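Local coordinates for ABC transporter substrate binding protein (Ribose) (PDB 4WT7) that binds D-allitol in its cleft and probably serves as the periplasmic solute-binding component of a carbohydrate ABC transporter, at residues W135-D140 against A168-Q173; L143-D148 against K246-D251. One frame throughout, in Å; residues are numbered along the deposited sequence.

Interaction 1: W135-D140 against A168-Q173; sequences WGIGKD and AIRYDQ. With X9X (D-allitol), chain C.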
loop_
_atom_site.group_PDB
_atom_site.type_symbol
_atom_site.label_atom_id
_atom_site.label_comp_id
_atom_site.label_asym_id
_atom_site.label_seq_id
_atom_site.Cartn_x
_atom_site.Cartn_y
_atom_site.Cartn_z
ATOM N N TRP A 135 -5.971 -9.767 -2.360
ATOM C CA TRP A 135 -7.138 -10.516 -1.948
ATOM C C TRP A 135 -6.828 -11.292 -0.666
ATOM O O TRP A 135 -7.613 -11.269 0.298
ATOM C CB TRP A 135 -7.567 -11.417 -3.083
ATOM C CG TRP A 135 -8.047 -10.619 -4.269
ATOM C CD1 TRP A 135 -9.303 -10.128 -4.442
ATOM C CD2 TRP A 135 -7.294 -10.208 -5.423
ATOM N NE1 TRP A 135 -9.390 -9.469 -5.615
ATOM C CE2 TRP A 135 -8.171 -9.503 -6.255
ATOM C CE3 TRP A 135 -5.970 -10.408 -5.855
ATOM C CZ2 TRP A 135 -7.775 -8.931 -7.482
ATOM C CZ3 TRP A 135 -5.573 -9.851 -7.081
ATOM C CH2 TRP A 135 -6.476 -9.123 -7.876
ATOM N N GLY A 136 -5.661 -11.930 -0.655
ATOM C CA GLY A 136 -5.159 -12.659 0.515
ATOM C C GLY A 136 -4.982 -11.706 1.685
ATOM O O GLY A 136 -5.496 -11.966 2.763
ATOM N N ILE A 137 -4.263 -10.600 1.464
ATOM C CA ILE A 137 -4.063 -9.601 2.502
ATOM C C ILE A 137 -5.387 -9.139 3.108
ATOM O O ILE A 137 -5.576 -9.137 4.332
ATOM C CB ILE A 137 -3.328 -8.381 1.946
ATOM C CG1 ILE A 137 -1.833 -8.695 1.847
ATOM C CG2 ILE A 137 -3.526 -7.158 2.863
ATOM C CD1 ILE A 137 -1.008 -7.547 1.331
ATOM N N GLY A 138 -6.304 -8.724 2.247
ATOM C CA GLY A 138 -7.502 -8.081 2.729
ATOM C C GLY A 138 -8.368 -9.066 3.456
ATOM O O GLY A 138 -8.942 -8.727 4.490
ATOM N N LYS A 139 -8.450 -10.296 2.954
ATOM C CA LYS A 139 -9.250 -11.320 3.634
ATOM C C LYS A 139 -8.634 -11.734 4.999
ATOM O O LYS A 139 -9.332 -11.927 6.013
ATOM C CB LYS A 139 -9.390 -12.544 2.706
ATOM C CG LYS A 139 -9.452 -13.866 3.460
ATOM C CD LYS A 139 -9.011 -15.023 2.615
ATOM C CE LYS A 139 -7.542 -15.294 2.729
ATOM N NZ LYS A 139 -7.327 -16.597 3.405
ATOM N N ASP A 140 -7.323 -11.914 5.012
ATOM C CA ASP A 140 -6.654 -12.293 6.219
ATOM C C ASP A 140 -6.817 -11.216 7.289
ATOM O O ASP A 140 -7.045 -11.533 8.447
ATOM C CB ASP A 140 -5.162 -12.547 5.961
ATOM C CG ASP A 140 -4.895 -13.849 5.201
ATOM O OD1 ASP A 140 -5.737 -14.782 5.206
ATOM O OD2 ASP A 140 -3.820 -13.921 4.587
ATOM N N ALA A 168 -8.228 -0.604 -2.892
ATOM C CA ALA A 168 -9.570 -0.991 -3.308
ATOM C C ALA A 168 -9.768 -2.461 -2.992
ATOM O O ALA A 168 -10.795 -2.881 -2.472
ATOM C CB ALA A 168 -9.755 -0.765 -4.804
ATOM N N ILE A 169 -8.776 -3.269 -3.327
ATOM C CA ILE A 169 -8.936 -4.712 -3.107
ATOM C C ILE A 169 -9.048 -4.999 -1.610
ATOM O O ILE A 169 -9.860 -5.838 -1.180
ATOM C CB ILE A 169 -7.776 -5.514 -3.761
ATOM C CG1 ILE A 169 -7.750 -5.267 -5.285
ATOM C CG2 ILE A 169 -7.860 -7.024 -3.440
ATOM C CD1 ILE A 169 -6.431 -5.866 -5.945
ATOM N N ARG A 170 -8.224 -4.333 -0.806
ATOM C CA ARG A 170 -8.245 -4.588 0.624
ATOM C C ARG A 170 -9.611 -4.208 1.188
ATOM O O ARG A 170 -10.177 -4.944 1.990
ATOM C CB ARG A 170 -7.128 -3.813 1.346
ATOM C CG ARG A 170 -5.714 -4.369 1.092
ATOM C CD ARG A 170 -4.628 -3.341 1.315
ATOM N NE ARG A 170 -3.408 -3.688 0.595
ATOM C CZ ARG A 170 -2.347 -2.890 0.457
ATOM N NH1 ARG A 170 -2.313 -1.678 1.003
ATOM N NH2 ARG A 170 -1.339 -3.293 -0.257
ATOM N N TYR A 171 -10.161 -3.078 0.737
ATOM C CA TYR A 171 -11.458 -2.650 1.228
ATOM C C TYR A 171 -12.538 -3.636 0.793
ATOM O O TYR A 171 -13.346 -4.093 1.624
ATOM C CB TYR A 171 -11.784 -1.233 0.762
ATOM C CG TYR A 171 -13.172 -0.828 1.154
ATOM C CD1 TYR A 171 -13.480 -0.488 2.472
ATOM C CD2 TYR A 171 -14.193 -0.831 0.230
ATOM C CE1 TYR A 171 -14.765 -0.122 2.823
ATOM C CE2 TYR A 171 -15.489 -0.457 0.582
ATOM C CZ TYR A 171 -15.762 -0.092 1.883
ATOM O OH TYR A 171 -17.062 0.254 2.222
ATOM N N ASP A 172 -12.541 -3.994 -0.488
ATOM C CA ASP A 172 -13.504 -4.966 -0.998
ATOM C C ASP A 172 -13.509 -6.261 -0.189
ATOM O O ASP A 172 -14.551 -6.871 0.081
ATOM C CB ASP A 172 -13.216 -5.278 -2.480
ATOM C CG ASP A 172 -13.635 -4.162 -3.392
ATOM O OD1 ASP A 172 -14.301 -3.211 -2.918
ATOM O OD2 ASP A 172 -13.307 -4.197 -4.585
ATOM N N GLN A 173 -12.326 -6.687 0.232
ATOM C CA GLN A 173 -12.241 -7.923 0.986
ATOM C C GLN A 173 -12.802 -7.769 2.394
ATOM O O GLN A 173 -13.400 -8.704 2.924
ATOM C CB GLN A 173 -10.815 -8.422 1.004
ATOM C CG GLN A 173 -10.348 -8.858 -0.372
ATOM C CD GLN A 173 -11.192 -10.021 -0.916
ATOM O OE1 GLN A 173 -12.201 -9.832 -1.614
ATOM N NE2 GLN A 173 -10.789 -11.225 -0.558
HETATM O OAA X9X C . -1.913 4.481 -1.648
HETATM C CAG X9X C . -1.609 4.511 -0.300
HETATM C CAI X9X C . -0.883 3.347 0.292
HETATM O OAC X9X C . -1.703 2.208 0.390
HETATM C CAK X9X C . 0.423 3.107 -0.408
HETATM O OAE X9X C . 1.079 4.315 -0.391
HETATM C CAL X9X C . 1.309 2.128 0.365
HETATM O OAF X9X C . 1.522 2.557 1.665
HETATM C CAJ X9X C . 0.915 0.665 0.326
HETATM O OAD X9X C . -0.076 0.325 1.233
HETATM C CAH X9X C . 0.579 0.110 -1.043
HETATM O OAB X9X C . 0.846 -1.264 -1.219
HETATM O O HOH W 1 -9.316 -6.021 4.763
#
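G138 and R170 bring the helix segments W135-D140 and A168-Q173 together, their CA atoms 4.1 Å apart where the axes, crossing at -40°, approach to 7.6 Å. Lacking a side chain, G138 lets backbone meet backbone, and the CB of Q173 rests against its carbonyl carbon. A water donates to G138 O and R170 O, bridging the helices. On one flank, I169 lies over a face of the W135 indole: CG2 sits 3.5 Å from the centroid of the five-membered ring, a CH-pi contact, while CD1 reaches the six-membered ring. Q173 approaches the indole at its edge, and a bend at chi2 (-62°) turns its amide back to W135 O; NE2 donates over 3.3 Å, tilted from the carbonyl plane. K139 N meets that oxygen from the opposite face, so two donors grip it. On the other flank, CG2 of I137 packs beside the extended R170 chain. At its end NH1 donates to OAD of D-allitol at 3.0 Å and NH2 to OAB, while NE donates to OD1 of N134 and NH1 also to A225 O. The close helix crossing at a glycine thus lies beside an arginine of the ligand pocket, in the cleft of a periplasmic binding protein.

Interaction 2: L143-D148 against K246-D251; sequences LQLVSD and KTYGVD. With X9X (D-allitol), chain C.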
loop_
_atom_site.group_PDB
_atom_site.type_symbol
_atom_site.label_atom_id
_atom_site.label_comp_id
_atom_site.label_asym_id
_atom_site.label_seq_id
_atom_site.Cartn_x
_atom_site.Cartn_y
_atom_site.Cartn_z
ATOM N N LEU A 143 -10.490 -11.261 8.538
ATOM C CA LEU A 143 -10.818 -12.411 9.371
ATOM C C LEU A 143 -10.201 -12.242 10.762
ATOM O O LEU A 143 -10.797 -12.614 11.773
ATOM C CB LEU A 143 -10.371 -13.721 8.707
ATOM C CG LEU A 143 -11.230 -14.118 7.499
ATOM C CD1 LEU A 143 -10.558 -15.223 6.668
ATOM C CD2 LEU A 143 -12.583 -14.585 7.974
ATOM N N GLN A 144 -9.003 -11.675 10.800
ATOM C CA GLN A 144 -8.353 -11.406 12.070
ATOM C C GLN A 144 -9.209 -10.420 12.859
ATOM O O GLN A 144 -9.469 -10.608 14.046
ATOM C CB GLN A 144 -6.952 -10.846 11.855
ATOM C CG GLN A 144 -6.238 -10.498 13.175
ATOM C CD GLN A 144 -5.472 -11.672 13.712
ATOM O OE1 GLN A 144 -4.597 -12.195 13.034
ATOM N NE2 GLN A 144 -5.799 -12.110 14.920
ATOM N N LEU A 145 -9.640 -9.366 12.182
ATOM C CA LEU A 145 -10.441 -8.327 12.799
ATOM C C LEU A 145 -11.701 -8.952 13.405
ATOM O O LEU A 145 -11.991 -8.764 14.587
ATOM C CB LEU A 145 -10.769 -7.203 11.790
ATOM C CG LEU A 145 -11.558 -5.997 12.362
ATOM C CD1 LEU A 145 -11.384 -4.734 11.537
ATOM C CD2 LEU A 145 -13.033 -6.306 12.433
ATOM N N VAL A 146 -12.435 -9.720 12.598
ATOM C CA VAL A 146 -13.699 -10.332 13.013
ATOM C C VAL A 146 -13.495 -11.277 14.211
ATOM O O VAL A 146 -14.153 -11.138 15.269
ATOM C CB VAL A 146 -14.383 -11.068 11.823
ATOM C CG1 VAL A 146 -15.479 -12.018 12.307
ATOM C CG2 VAL A 146 -14.967 -10.053 10.836
ATOM N N SER A 147 -12.589 -12.231 14.055
ATOM C CA SER A 147 -12.218 -13.098 15.184
ATOM C C SER A 147 -11.914 -12.250 16.443
ATOM O O SER A 147 -12.492 -12.471 17.503
ATOM C CB SER A 147 -11.058 -14.022 14.788
ATOM O OG SER A 147 -10.449 -14.643 15.911
ATOM N N ASP A 148 -11.081 -11.228 16.295
ATOM C CA ASP A 148 -10.662 -10.400 17.417
ATOM C C ASP A 148 -11.816 -9.736 18.169
ATOM O O ASP A 148 -11.730 -9.509 19.398
ATOM C CB ASP A 148 -9.736 -9.285 16.938
ATOM C CG ASP A 148 -8.267 -9.710 16.797
ATOM O OD1 ASP A 148 -7.912 -10.885 17.011
ATOM O OD2 ASP A 148 -7.461 -8.831 16.439
ATOM N N LYS A 246 -9.531 -1.846 19.024
ATOM C CA LYS A 246 -8.383 -2.467 18.328
ATOM C C LYS A 246 -8.168 -1.877 16.938
ATOM O O LYS A 246 -9.126 -1.595 16.219
ATOM C CB LYS A 246 -8.597 -3.980 18.177
ATOM C CG LYS A 246 -8.605 -4.753 19.514
ATOM C CD LYS A 246 -9.132 -6.191 19.342
ATOM C CE LYS A 246 -9.000 -6.995 20.625
ATOM N NZ LYS A 246 -9.638 -6.277 21.734
ATOM N N THR A 247 -6.911 -1.723 16.531
ATOM C CA THR A 247 -6.644 -1.173 15.198
ATOM C C THR A 247 -5.991 -2.179 14.248
ATOM O O THR A 247 -5.336 -3.132 14.675
ATOM C CB THR A 247 -5.833 0.159 15.259
ATOM O OG1 THR A 247 -4.435 -0.104 15.490
ATOM C CG2 THR A 247 -6.382 1.042 16.390
ATOM N N TYR A 248 -6.169 -1.922 12.945
ATOM C CA TYR A 248 -5.801 -2.884 11.910
ATOM C C TYR A 248 -5.256 -2.164 10.687
ATOM O O TYR A 248 -5.754 -1.116 10.329
ATOM C CB TYR A 248 -7.038 -3.707 11.517
ATOM C CG TYR A 248 -7.537 -4.548 12.654
ATOM C CD1 TYR A 248 -7.008 -5.817 12.895
ATOM C CD2 TYR A 248 -8.495 -4.064 13.519
ATOM C CE1 TYR A 248 -7.438 -6.580 13.940
ATOM C CE2 TYR A 248 -8.914 -4.821 14.620
ATOM C CZ TYR A 248 -8.384 -6.074 14.820
ATOM O OH TYR A 248 -8.821 -6.823 15.889
ATOM N N GLY A 249 -4.231 -2.739 10.052
ATOM C CA GLY A 249 -3.675 -2.148 8.849
ATOM C C GLY A 249 -2.697 -3.011 8.055
ATOM O O GLY A 249 -2.511 -4.212 8.312
ATOM N N VAL A 250 -2.063 -2.365 7.081
ATOM C CA VAL A 250 -1.192 -3.045 6.154
ATOM C C VAL A 250 0.052 -2.214 5.866
ATOM O O VAL A 250 -0.002 -0.979 5.911
ATOM C CB VAL A 250 -1.963 -3.270 4.815
ATOM C CG1 VAL A 250 -1.112 -3.994 3.811
ATOM C CG2 VAL A 250 -3.258 -3.993 5.069
ATOM N N ASP A 251 1.146 -2.927 5.572
ATOM C CA ASP A 251 2.451 -2.427 5.103
ATOM C C ASP A 251 3.603 -2.968 5.984
ATOM O O ASP A 251 4.693 -3.260 5.482
ATOM C CB ASP A 251 2.541 -0.897 5.046
ATOM C CG ASP A 251 1.820 -0.306 3.857
ATOM O OD1 ASP A 251 1.174 -1.078 3.129
ATOM O OD2 ASP A 251 1.872 0.947 3.698
HETATM O OAA X9X C . -1.913 4.481 -1.648
HETATM C CAG X9X C . -1.609 4.511 -0.300
HETATM C CAI X9X C . -0.883 3.347 0.292
HETATM O OAC X9X C . -1.703 2.208 0.390
HETATM C CAK X9X C . 0.423 3.107 -0.408
HETATM O OAE X9X C . 1.079 4.315 -0.391
HETATM C CAL X9X C . 1.309 2.128 0.365
HETATM O OAF X9X C . 1.522 2.557 1.665
HETATM C CAJ X9X C . 0.915 0.665 0.326
HETATM O OAD X9X C . -0.076 0.325 1.233
HETATM C CAH X9X C . 0.579 0.110 -1.043
HETATM O OAB X9X C . 0.846 -1.264 -1.219
#
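The phenol ring of Y248 carries L145 on one face and D148 at its edge. CB of L145 stands above the ring centre, 3.9 Å from the centroid and almost on the ring normal, a CH-pi contact made nearly straight down. With CG of L145 anti to the backbone N (chi1 -177°), the branch continues across that face until CD1 lies 3.6 Å from Y248 CD2. CG of Q144 comes near the ring plane beside CE1, the side chains crossing at about a right angle, and A268 and A269 of the adjoining strand also touch the tyrosine. At the phenol end, the hydroxyl is modelled as donating to OD2 of D148, at a separation too short to be trusted; the carboxylate is turned 41° from the ring. The other carboxylate oxygen, OD1, receives NE2 of Q144 at 3.2 Å from above the carboxylate plane; N307 in turn holds OE1 of that amide. The aliphatic part of K246 lies against D148, its CD 4.0 Å from D148 CB, but NZ remains 6.3 Å from D148 OD2. Behind these contacts, helix segment L143-D148 runs nearly antiparallel to strand 246-249, at 170°, with axes 9.7 Å apart. Past the corner at V250, D251 takes hydrogen bonds from two D-allitol hydroxyls, OAD to OD1 and OAF to OD2. The chemistry implies a division of roles along one segment: Y248 meets the helix through an apolar face and a polar end whose exact geometry is doubtful, whereas D251 offers both carboxylate oxygens to the ligand.

Overall arrangement
Helix 134-148 is shared by both contacts: its first half meets helix 165-178 in interaction 1, and its last turns lie on strand 246-249 of the mixed six-stranded sheet in interaction 2. Their centres are about 11 Å apart, and their segments alternate along the chain, in the order 135-140, 143-148, 168-173, 246-251. The contacts also touch each other, V250 packing against I137 and R170. R170 and D251 then converge on the same hydroxyl, OAD of D-allitol, while D120, H44, D47 and Q273 supply other bonds. One helix thereby links a neighbouring helix and a sheet strand that each deliver a pocket residue to the ligand.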